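Local coordinates for magnetosome protein MamA (Magnetospirillum gryphiswaldense, PDB 3AS8) that probably acts as a tetratricopeptide-repeat scaffold at the magnetosome, recognising other copies of itself to promote complex assembly and offering surfaces for protein-protein interaction, at residues 30-35 against 58-63; 45-50 against 75-80; 113-118 against 143-148. All blocks are in the same frame, centred on the assembly; numbering follows the deposited sequence.

Interaction 1: 30-35 against 58-63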
loop_
_atom_site.group_PDB
_atom_site.type_symbol
_atom_site.label_atom_id
_atom_site.label_comp_id
_atom_site.label_asym_id
_atom_site.label_seq_id
_atom_site.Cartn_x
_atom_site.Cartn_y
_atom_site.Cartn_z
ATOM N N MET A 30 -3.735 -12.753 -20.749
ATOM C CA MET A 30 -2.573 -13.639 -20.918
ATOM C C MET A 30 -2.264 -14.465 -19.687
ATOM O O MET A 30 -2.004 -15.683 -19.790
ATOM C CB MET A 30 -1.324 -12.842 -21.314
ATOM C CG MET A 30 -1.342 -12.098 -22.690
ATOM S SD MET A 30 -1.428 -13.221 -24.098
ATOM C CE MET A 30 -3.117 -13.051 -24.598
ATOM N N LEU A 31 -2.201 -13.846 -18.519
ATOM C CA LEU A 31 -1.701 -14.594 -17.329
ATOM C C LEU A 31 -2.684 -15.632 -16.825
ATOM O O LEU A 31 -2.278 -16.639 -16.239
ATOM C CB LEU A 31 -1.162 -13.687 -16.212
ATOM C CG LEU A 31 0.117 -12.847 -16.468
ATOM C CD1 LEU A 31 0.384 -11.784 -15.357
ATOM C CD2 LEU A 31 1.351 -13.642 -16.886
ATOM N N GLU A 32 -3.965 -15.448 -17.102
ATOM C CA GLU A 32 -4.943 -16.468 -16.790
ATOM C C GLU A 32 -4.644 -17.803 -17.500
ATOM O O GLU A 32 -5.085 -18.868 -17.041
ATOM C CB GLU A 32 -6.330 -16.009 -17.237
ATOM C CG GLU A 32 -7.037 -15.152 -16.200
ATOM C CD GLU A 32 -8.474 -14.714 -16.589
ATOM O OE1 GLU A 32 -8.839 -14.736 -17.788
ATOM O OE2 GLU A 32 -9.237 -14.346 -15.672
ATOM N N GLN A 33 -3.918 -17.733 -18.606
ATOM C CA GLN A 33 -3.658 -18.895 -19.432
ATOM C C GLN A 33 -2.402 -19.615 -19.003
ATOM O O GLN A 33 -2.052 -20.649 -19.605
ATOM C CB GLN A 33 -3.539 -18.465 -20.904
ATOM C CG GLN A 33 -4.846 -17.928 -21.439
ATOM C CD GLN A 33 -4.758 -17.530 -22.891
ATOM O OE1 GLN A 33 -4.669 -18.410 -23.743
ATOM N NE2 GLN A 33 -4.793 -16.216 -23.187
ATOM N N VAL A 34 -1.675 -19.049 -18.032
ATOM C CA VAL A 34 -0.543 -19.762 -17.431
ATOM C C VAL A 34 -0.635 -19.980 -15.913
ATOM O O VAL A 34 0.023 -20.895 -15.382
ATOM C CB VAL A 34 0.844 -19.152 -17.802
ATOM C CG1 VAL A 34 0.978 -17.690 -17.474
ATOM C CG2 VAL A 34 1.947 -19.966 -17.114
ATOM N N TYR A 35 -1.441 -19.178 -15.212
ATOM C CA TYR A 35 -1.529 -19.304 -13.761
ATOM C C TYR A 35 -2.088 -20.679 -13.423
ATOM O O TYR A 35 -3.080 -21.094 -13.988
ATOM C CB TYR A 35 -2.405 -18.201 -13.110
ATOM C CG TYR A 35 -2.632 -18.467 -11.654
ATOM C CD1 TYR A 35 -1.572 -18.359 -10.742
ATOM C CD2 TYR A 35 -3.872 -18.857 -11.172
ATOM C CE1 TYR A 35 -1.734 -18.672 -9.346
ATOM C CE2 TYR A 35 -4.064 -19.134 -9.770
ATOM C CZ TYR A 35 -2.983 -19.054 -8.886
ATOM O OH TYR A 35 -3.173 -19.336 -7.550
ATOM N N VAL A 58 -11.158 -7.401 -6.934
ATOM C CA VAL A 58 -10.224 -7.064 -5.875
ATOM C C VAL A 58 -10.117 -8.275 -4.927
ATOM O O VAL A 58 -9.005 -8.610 -4.521
ATOM C CB VAL A 58 -10.574 -5.778 -5.125
ATOM C CG1 VAL A 58 -9.546 -5.524 -3.962
ATOM C CG2 VAL A 58 -10.712 -4.550 -6.184
ATOM N N ASP A 59 -11.202 -8.959 -4.668
ATOM C CA ASP A 59 -11.177 -10.152 -3.795
ATOM C C ASP A 59 -10.332 -11.249 -4.478
ATOM O O ASP A 59 -9.416 -11.857 -3.893
ATOM C CB ASP A 59 -12.601 -10.627 -3.544
ATOM C CG ASP A 59 -12.688 -12.041 -2.939
ATOM O OD1 ASP A 59 -13.650 -12.791 -3.289
ATOM O OD2 ASP A 59 -11.802 -12.411 -2.145
ATOM N N ARG A 60 -10.604 -11.467 -5.740
ATOM C CA ARG A 60 -9.826 -12.449 -6.491
ATOM C C ARG A 60 -8.358 -12.120 -6.488
ATOM O O ARG A 60 -7.501 -12.973 -6.299
ATOM C CB ARG A 60 -10.347 -12.608 -7.923
ATOM C CG ARG A 60 -9.833 -13.876 -8.550
ATOM C CD ARG A 60 -10.393 -14.062 -9.931
ATOM N NE ARG A 60 -9.925 -15.306 -10.544
ATOM C CZ ARG A 60 -10.460 -15.795 -11.652
ATOM N NH1 ARG A 60 -10.006 -16.931 -12.171
ATOM N NH2 ARG A 60 -11.432 -15.123 -12.267
ATOM N N GLY A 61 -8.042 -10.873 -6.776
ATOM C CA GLY A 61 -6.679 -10.448 -6.777
ATOM C C GLY A 61 -5.922 -10.563 -5.452
ATOM O O GLY A 61 -4.741 -10.971 -5.432
ATOM N N THR A 62 -6.574 -10.150 -4.363
ATOM C CA THR A 62 -5.990 -10.238 -3.055
ATOM C C THR A 62 -5.775 -11.694 -2.683
ATOM O O THR A 62 -4.786 -11.984 -2.053
ATOM C CB THR A 62 -6.813 -9.493 -1.973
ATOM O OG1 THR A 62 -8.141 -10.011 -1.998
ATOM C CG2 THR A 62 -6.828 -7.985 -2.336
ATOM N N GLU A 63 -6.688 -12.592 -3.058
ATOM C CA GLU A 63 -6.452 -14.020 -2.791
ATOM C C GLU A 63 -5.168 -14.536 -3.480
ATOM O O GLU A 63 -4.423 -15.327 -2.867
ATOM C CB GLU A 63 -7.721 -14.831 -3.192
ATOM C CG GLU A 63 -7.544 -16.329 -3.507
ATOM C CD GLU A 63 -7.172 -16.587 -4.996
ATOM O OE1 GLU A 63 -7.777 -15.962 -5.965
ATOM O OE2 GLU A 63 -6.222 -17.381 -5.164
HETATM O O HOH W 1 -5.612 -19.574 -6.669
#
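At the surface of the tetratricopeptide-repeat array, E32 and Y35, in the segment that leads out of helix 24-31, face R60 and E63 on the first turns of helix 58-71. The backbones stay well apart, with the CA atoms of E32 and G61 separated by 11.8 Å; long side chains reach into the interval, and a water completes one of the two meetings, that of Y35 and E63. It lies 2.6 Å from Y35 OH, in the plane of the ring at its edge, and donates to E63 OE2 at 2.7 Å. The tyrosine gets there because its CG is anti to the backbone N (chi1 172°), which sends the ring across the gap. E63 OE2 also makes a salt bridge to R67, so two partners hold this oxygen. E32 and R60 are opposite charges too far apart for a salt bridge, and any attraction is probably weak. R60 reaches out with its chain straight from CG to NE, yet its NH2 stops 4.1 Å from E32 OE2, which lies well off the guanidinium plane, where the N-H groups are not aimed. E32 OE2 instead has its hydrogen bond with Y52, whose side chain also touches R60. Helix 42-54, which carries Y52, joins the two sides: L31 and Y35 pack on it through H47, V44 and L48. M30, Q33 and V34 turn to helix 5-20, V58 and T62 to helix 76-88.

Interaction 2: 45-50 against 75-80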
loop_
_atom_site.group_PDB
_atom_site.type_symbol
_atom_site.label_atom_id
_atom_site.label_comp_id
_atom_site.label_asym_id
_atom_site.label_seq_id
_atom_site.Cartn_x
_atom_site.Cartn_y
_atom_site.Cartn_z
ATOM N N ALA A 45 1.698 -15.038 -10.114
ATOM C CA ALA A 45 0.643 -14.702 -9.147
ATOM C C ALA A 45 0.642 -13.198 -8.724
ATOM O O ALA A 45 -0.418 -12.567 -8.600
ATOM C CB ALA A 45 0.673 -15.629 -7.894
ATOM N N LEU A 46 1.821 -12.626 -8.574
ATOM C CA LEU A 46 1.966 -11.239 -8.231
ATOM C C LEU A 46 1.424 -10.303 -9.307
ATOM O O LEU A 46 0.656 -9.374 -9.005
ATOM C CB LEU A 46 3.394 -10.922 -8.004
ATOM C CG LEU A 46 3.742 -9.423 -7.954
ATOM C CD1 LEU A 46 2.983 -8.681 -6.755
ATOM C CD2 LEU A 46 5.225 -9.188 -7.819
ATOM N N HIS A 47 1.831 -10.530 -10.556
ATOM C CA HIS A 47 1.370 -9.691 -11.639
ATOM C C HIS A 47 -0.120 -9.870 -11.984
ATOM O O HIS A 47 -0.825 -8.893 -12.250
ATOM C CB HIS A 47 2.370 -9.800 -12.780
ATOM C CG HIS A 47 3.655 -9.100 -12.461
ATOM N ND1 HIS A 47 4.768 -9.748 -11.942
ATOM C CD2 HIS A 47 3.948 -7.775 -12.439
ATOM C CE1 HIS A 47 5.715 -8.852 -11.701
ATOM N NE2 HIS A 47 5.250 -7.654 -12.001
ATOM N N LEU A 48 -0.632 -11.097 -11.912
ATOM C CA LEU A 48 -2.042 -11.304 -12.156
ATOM C C LEU A 48 -2.899 -10.778 -11.006
ATOM O O LEU A 48 -4.029 -10.329 -11.215
ATOM C CB LEU A 48 -2.337 -12.794 -12.400
ATOM C CG LEU A 48 -3.783 -13.256 -12.613
ATOM C CD1 LEU A 48 -4.540 -12.551 -13.843
ATOM C CD2 LEU A 48 -3.660 -14.800 -12.857
ATOM N N GLY A 49 -2.402 -10.932 -9.790
ATOM C CA GLY A 49 -3.007 -10.313 -8.589
ATOM C C GLY A 49 -3.152 -8.811 -8.792
ATOM O O GLY A 49 -4.229 -8.304 -8.644
ATOM N N ILE A 50 -2.064 -8.138 -9.123
ATOM C CA ILE A 50 -2.047 -6.674 -9.431
ATOM C C ILE A 50 -3.073 -6.357 -10.498
ATOM O O ILE A 50 -3.930 -5.508 -10.325
ATOM C CB ILE A 50 -0.629 -6.223 -9.834
ATOM C CG1 ILE A 50 0.319 -6.141 -8.634
ATOM C CG2 ILE A 50 -0.555 -4.775 -10.543
ATOM C CD1 ILE A 50 1.786 -5.655 -9.066
ATOM N N ASN A 75 9.018 -11.621 0.175
ATOM C CA ASN A 75 8.939 -10.837 -1.033
ATOM C C ASN A 75 8.305 -9.491 -0.701
ATOM O O ASN A 75 7.139 -9.395 -0.353
ATOM C CB ASN A 75 8.127 -11.594 -2.115
ATOM C CG ASN A 75 8.144 -10.901 -3.457
ATOM O OD1 ASN A 75 7.824 -9.693 -3.556
ATOM N ND2 ASN A 75 8.485 -11.681 -4.538
ATOM N N ILE A 76 9.081 -8.438 -0.836
ATOM C CA ILE A 76 8.648 -7.103 -0.413
ATOM C C ILE A 76 7.684 -6.470 -1.396
ATOM O O ILE A 76 6.816 -5.699 -1.012
ATOM C CB ILE A 76 9.899 -6.199 -0.160
ATOM C CG1 ILE A 76 10.723 -6.716 1.051
ATOM C CG2 ILE A 76 9.518 -4.715 0.031
ATOM C CD1 ILE A 76 9.973 -6.755 2.433
ATOM N N LYS A 77 7.839 -6.802 -2.666
ATOM C CA LYS A 77 7.001 -6.264 -3.733
ATOM C C LYS A 77 5.537 -6.798 -3.594
ATOM O O LYS A 77 4.570 -6.076 -3.835
ATOM C CB LYS A 77 7.662 -6.687 -5.039
ATOM C CG LYS A 77 7.231 -6.045 -6.303
ATOM C CD LYS A 77 8.087 -6.631 -7.441
ATOM C CE LYS A 77 8.012 -5.746 -8.659
ATOM N NZ LYS A 77 6.618 -5.748 -9.119
ATOM N N VAL A 78 5.404 -8.050 -3.178
ATOM C CA VAL A 78 4.118 -8.651 -2.834
ATOM C C VAL A 78 3.531 -8.028 -1.549
ATOM O O VAL A 78 2.366 -7.671 -1.463
ATOM C CB VAL A 78 4.203 -10.155 -2.575
ATOM C CG1 VAL A 78 2.745 -10.729 -2.278
ATOM C CG2 VAL A 78 4.840 -10.940 -3.757
ATOM N N ALA A 79 4.369 -7.920 -0.545
ATOM C CA ALA A 79 3.939 -7.390 0.715
ATOM C C ALA A 79 3.410 -5.954 0.597
ATOM O O ALA A 79 2.408 -5.600 1.261
ATOM C CB ALA A 79 5.144 -7.517 1.757
ATOM N N THR A 80 4.060 -5.151 -0.260
ATOM C CA THR A 80 3.697 -3.747 -0.510
ATOM C C THR A 80 2.328 -3.663 -1.149
ATOM O O THR A 80 1.403 -2.981 -0.613
ATOM C CB THR A 80 4.750 -3.026 -1.366
ATOM O OG1 THR A 80 6.022 -3.180 -0.758
ATOM C CG2 THR A 80 4.453 -1.512 -1.519
#
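K77 and V78 pack on L46 and H47 where helices 42-54 and 76-88 lie side by side, two helices apart in the chain, as in a tetratricopeptide-repeat solenoid. The short segments run nearly parallel, at 21°, with axes 10.7 Å apart. N75 starts the second helix as its N-cap: its OD1 accepts from V78 N at 2.9 Å, the donor lying above the carbonyl plane. Next, K77 leaves its backbone with CG anti to N, crosses L46 at about a right angle and lays its methylenes on that leucine, CD being 3.9 Å from L46 CD2. The chain bends at its last torsion (chi4 -64°), bringing NZ to 3.7 Å from H47 NE2; this is one of two modelled conformers, so the approach is tentative. H47 has its hydrogen bond elsewhere, from ND1 to E43 O. V78 completes the apolar grip, its CG2 4.2 Å from L46 CD1, with L65 and I69 of helix 58-71 touching the leucine and valine respectively. Past A79, which leans on V102 of helix 92-105, T80 folds back on its own helix: T80 OG1 donates to I76 O at 2.7 Å, while T80 N reaches that oxygen from the opposite face of its plane.

Interaction 3: 113-118 against 143-148. With SO4 (sulfate ion), chain C.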
loop_
_atom_site.group_PDB
_atom_site.type_symbol
_atom_site.label_atom_id
_atom_site.label_comp_id
_atom_site.label_asym_id
_atom_site.label_seq_id
_atom_site.Cartn_x
_atom_site.Cartn_y
_atom_site.Cartn_z
ATOM N N ARG A 113 4.611 4.101 5.079
ATOM C CA ARG A 113 4.643 4.465 6.491
ATOM C C ARG A 113 3.372 5.229 6.837
ATOM O O ARG A 113 2.822 5.050 7.902
ATOM C CB ARG A 113 5.866 5.384 6.769
ATOM C CG ARG A 113 5.989 5.899 8.170
ATOM C CD ARG A 113 6.018 4.833 9.211
ATOM N NE ARG A 113 7.286 4.121 9.254
ATOM C CZ ARG A 113 7.611 3.196 10.160
ATOM N NH1 ARG A 113 8.807 2.667 10.135
ATOM N NH2 ARG A 113 6.807 2.850 11.137
ATOM N N PHE A 114 2.924 6.112 5.941
ATOM C CA PHE A 114 1.659 6.847 6.114
ATOM C C PHE A 114 0.443 5.932 6.273
ATOM O O PHE A 114 -0.240 6.047 7.248
ATOM C CB PHE A 114 1.441 7.820 5.022
ATOM C CG PHE A 114 0.183 8.620 5.190
ATOM C CD1 PHE A 114 0.073 9.592 6.193
ATOM C CD2 PHE A 114 -0.931 8.345 4.428
ATOM C CE1 PHE A 114 -1.065 10.268 6.367
ATOM C CE2 PHE A 114 -2.037 9.035 4.563
ATOM C CZ PHE A 114 -2.158 9.987 5.532
ATOM N N ARG A 115 0.294 4.941 5.382
ATOM C CA ARG A 115 -0.819 4.012 5.439
ATOM C C ARG A 115 -0.750 3.097 6.639
ATOM O O ARG A 115 -1.781 2.727 7.193
ATOM C CB ARG A 115 -0.944 3.219 4.102
ATOM C CG ARG A 115 -1.078 4.148 2.850
ATOM C CD ARG A 115 -2.313 4.928 2.847
ATOM N NE ARG A 115 -2.249 5.884 1.763
ATOM C CZ ARG A 115 -3.122 6.850 1.528
ATOM N NH1 ARG A 115 -2.892 7.690 0.522
ATOM N NH2 ARG A 115 -4.220 6.984 2.287
ATOM N N LEU A 116 0.456 2.760 7.077
ATOM C CA LEU A 116 0.639 2.048 8.306
ATOM C C LEU A 116 0.093 2.851 9.500
ATOM O O LEU A 116 -0.622 2.341 10.367
ATOM C CB LEU A 116 2.104 1.756 8.534
ATOM C CG LEU A 116 2.470 1.129 9.901
ATOM C CD1 LEU A 116 1.670 -0.142 10.152
ATOM C CD2 LEU A 116 4.025 0.879 10.013
ATOM N N GLY A 117 0.448 4.131 9.576
ATOM C CA GLY A 117 -0.218 4.964 10.555
ATOM C C GLY A 117 -1.741 4.985 10.501
ATOM O O GLY A 117 -2.409 4.959 11.540
ATOM N N VAL A 118 -2.309 5.101 9.303
ATOM C CA VAL A 118 -3.730 5.116 9.133
ATOM C C VAL A 118 -4.320 3.835 9.648
ATOM O O VAL A 118 -5.379 3.876 10.257
ATOM C CB VAL A 118 -4.193 5.313 7.647
ATOM C CG1 VAL A 118 -5.712 5.251 7.518
ATOM C CG2 VAL A 118 -3.765 6.729 7.139
ATOM N N GLU A 143 4.288 17.762 4.328
ATOM C CA GLU A 143 2.969 17.109 4.162
ATOM C C GLU A 143 1.988 17.465 5.317
ATOM O O GLU A 143 1.978 16.869 6.419
ATOM C CB GLU A 143 3.088 15.599 3.946
ATOM C CG GLU A 143 3.664 15.169 2.623
ATOM C CD GLU A 143 2.640 14.814 1.505
ATOM O OE1 GLU A 143 1.404 15.037 1.646
ATOM O OE2 GLU A 143 3.107 14.308 0.440
ATOM N N GLY A 144 1.161 18.461 5.042
ATOM C CA GLY A 144 0.031 18.812 5.875
ATOM C C GLY A 144 -0.889 17.697 6.325
ATOM O O GLY A 144 -1.301 17.686 7.478
ATOM N N LYS A 145 -1.187 16.734 5.433
ATOM C CA LYS A 145 -2.082 15.648 5.799
ATOM C C LYS A 145 -1.467 14.851 6.950
ATOM O O LYS A 145 -2.199 14.122 7.652
ATOM C CB LYS A 145 -2.436 14.731 4.591
ATOM C CG LYS A 145 -1.295 13.783 4.106
ATOM C CD LYS A 145 -1.744 12.922 2.884
ATOM C CE LYS A 145 -0.667 12.013 2.432
ATOM N NZ LYS A 145 -1.130 11.029 1.394
ATOM N N VAL A 146 -0.128 14.851 7.085
ATOM C CA VAL A 146 0.471 14.028 8.131
ATOM C C VAL A 146 0.247 14.730 9.499
ATOM O O VAL A 146 -0.117 14.101 10.507
ATOM C CB VAL A 146 1.966 13.726 7.892
ATOM C CG1 VAL A 146 2.491 12.790 9.101
ATOM C CG2 VAL A 146 2.114 13.070 6.586
ATOM N N HIS A 147 0.468 16.040 9.555
ATOM C CA HIS A 147 0.142 16.734 10.829
ATOM C C HIS A 147 -1.326 16.596 11.206
ATOM O O HIS A 147 -1.661 16.503 12.381
ATOM C CB HIS A 147 0.479 18.197 10.731
ATOM C CG HIS A 147 1.941 18.487 10.921
ATOM N ND1 HIS A 147 2.514 18.553 12.174
ATOM C CD2 HIS A 147 2.938 18.749 10.033
ATOM C CE1 HIS A 147 3.801 18.839 12.050
ATOM N NE2 HIS A 147 4.081 18.953 10.758
ATOM N N ARG A 148 -2.197 16.652 10.205
ATOM C CA ARG A 148 -3.634 16.510 10.422
ATOM C C ARG A 148 -3.946 15.123 11.005
ATOM O O ARG A 148 -4.682 14.991 11.966
ATOM C CB ARG A 148 -4.385 16.790 9.127
ATOM C CG ARG A 148 -5.892 16.714 9.204
ATOM C CD ARG A 148 -6.593 17.667 8.181
ATOM N NE ARG A 148 -5.890 18.918 7.791
ATOM C CZ ARG A 148 -6.107 20.149 8.279
ATOM N NH1 ARG A 148 -6.941 20.362 9.280
ATOM N NH2 ARG A 148 -5.422 21.179 7.800
HETATM S S SO4 C . -6.157 9.305 -0.034
HETATM O O1 SO4 C . -6.241 7.925 -0.528
HETATM O O2 SO4 C . -5.099 10.036 -0.744
HETATM O O3 SO4 C . -7.435 9.978 -0.266
HETATM O O4 SO4 C . -5.922 9.332 1.411
#
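Helical segments 113-118 and 144-148, the latter with E143 at its N-cap, run side by side, 23° apart with axes 11.6 Å distant, F114 and V146 being the closest pair of CA atoms at 7.6 Å. This is the parallel packing of alternate helices found in tetratricopeptide-repeat arrays. F114 carries the contact, its ring clasped from both faces: the K145 chain lies over one, and V118 CG2, a turn on in the same helix, sits against the other. K145 CG stands between the backbone N and the carbonyl carbon (chi1 73°), and from there the chain runs fully extended across the ring. Its CE makes a CH-pi contact 4.0 Å from the F114 centroid, only 14° off the normal, and NZ continues as an off-centre cation-pi partner at 4.3 Å. V146 CG2 adds an apolar touch on F114 CD1 at 4.1 Å. R115 bends at chi2 and brings its guanidinium past the same ring, with F114 CE2 over one of its faces. Along the guanidinium edge it grips a sulfate: R115 NH2 donates to O4 at 3.0 Å, and NH1 makes a weak bond to O2. R115 NH1 also comes within 3.9 Å of K145 NZ, two cations gathered beside the bound anion. R115 NE bonds to N111 OD1, which helps fix the group's rotation. A second sulfate lies close to K145; both probably come from the crystallisation liquor and may mark a basic patch. Around the contact, R113 and L116 pack on helices 126-139 and 92-105, and H147 and R148 face helix 160-183.

Overall arrangement
Following the chain from the N terminus, interaction 1 opens at 30-35, where the chain leaves helix 24-31, and closes at 58-63, spanning helix 42-54. Interaction 2 opens on that spanned helix and closes at 75-80, so the two cross. The two also touch, with the centres of the contacts about 11 Å apart. Together they span four consecutive helices, from 24-31 to 76-88, the buried interaction 2 doing the closer packing. Interaction 3 follows in series, linking helix 110-122 to helix 144-156 over helix 126-139. Its centre is about 24 Å from that of interaction 2 and 31 Å from that of interaction 1, on the other side of the chain's centre, without touching either.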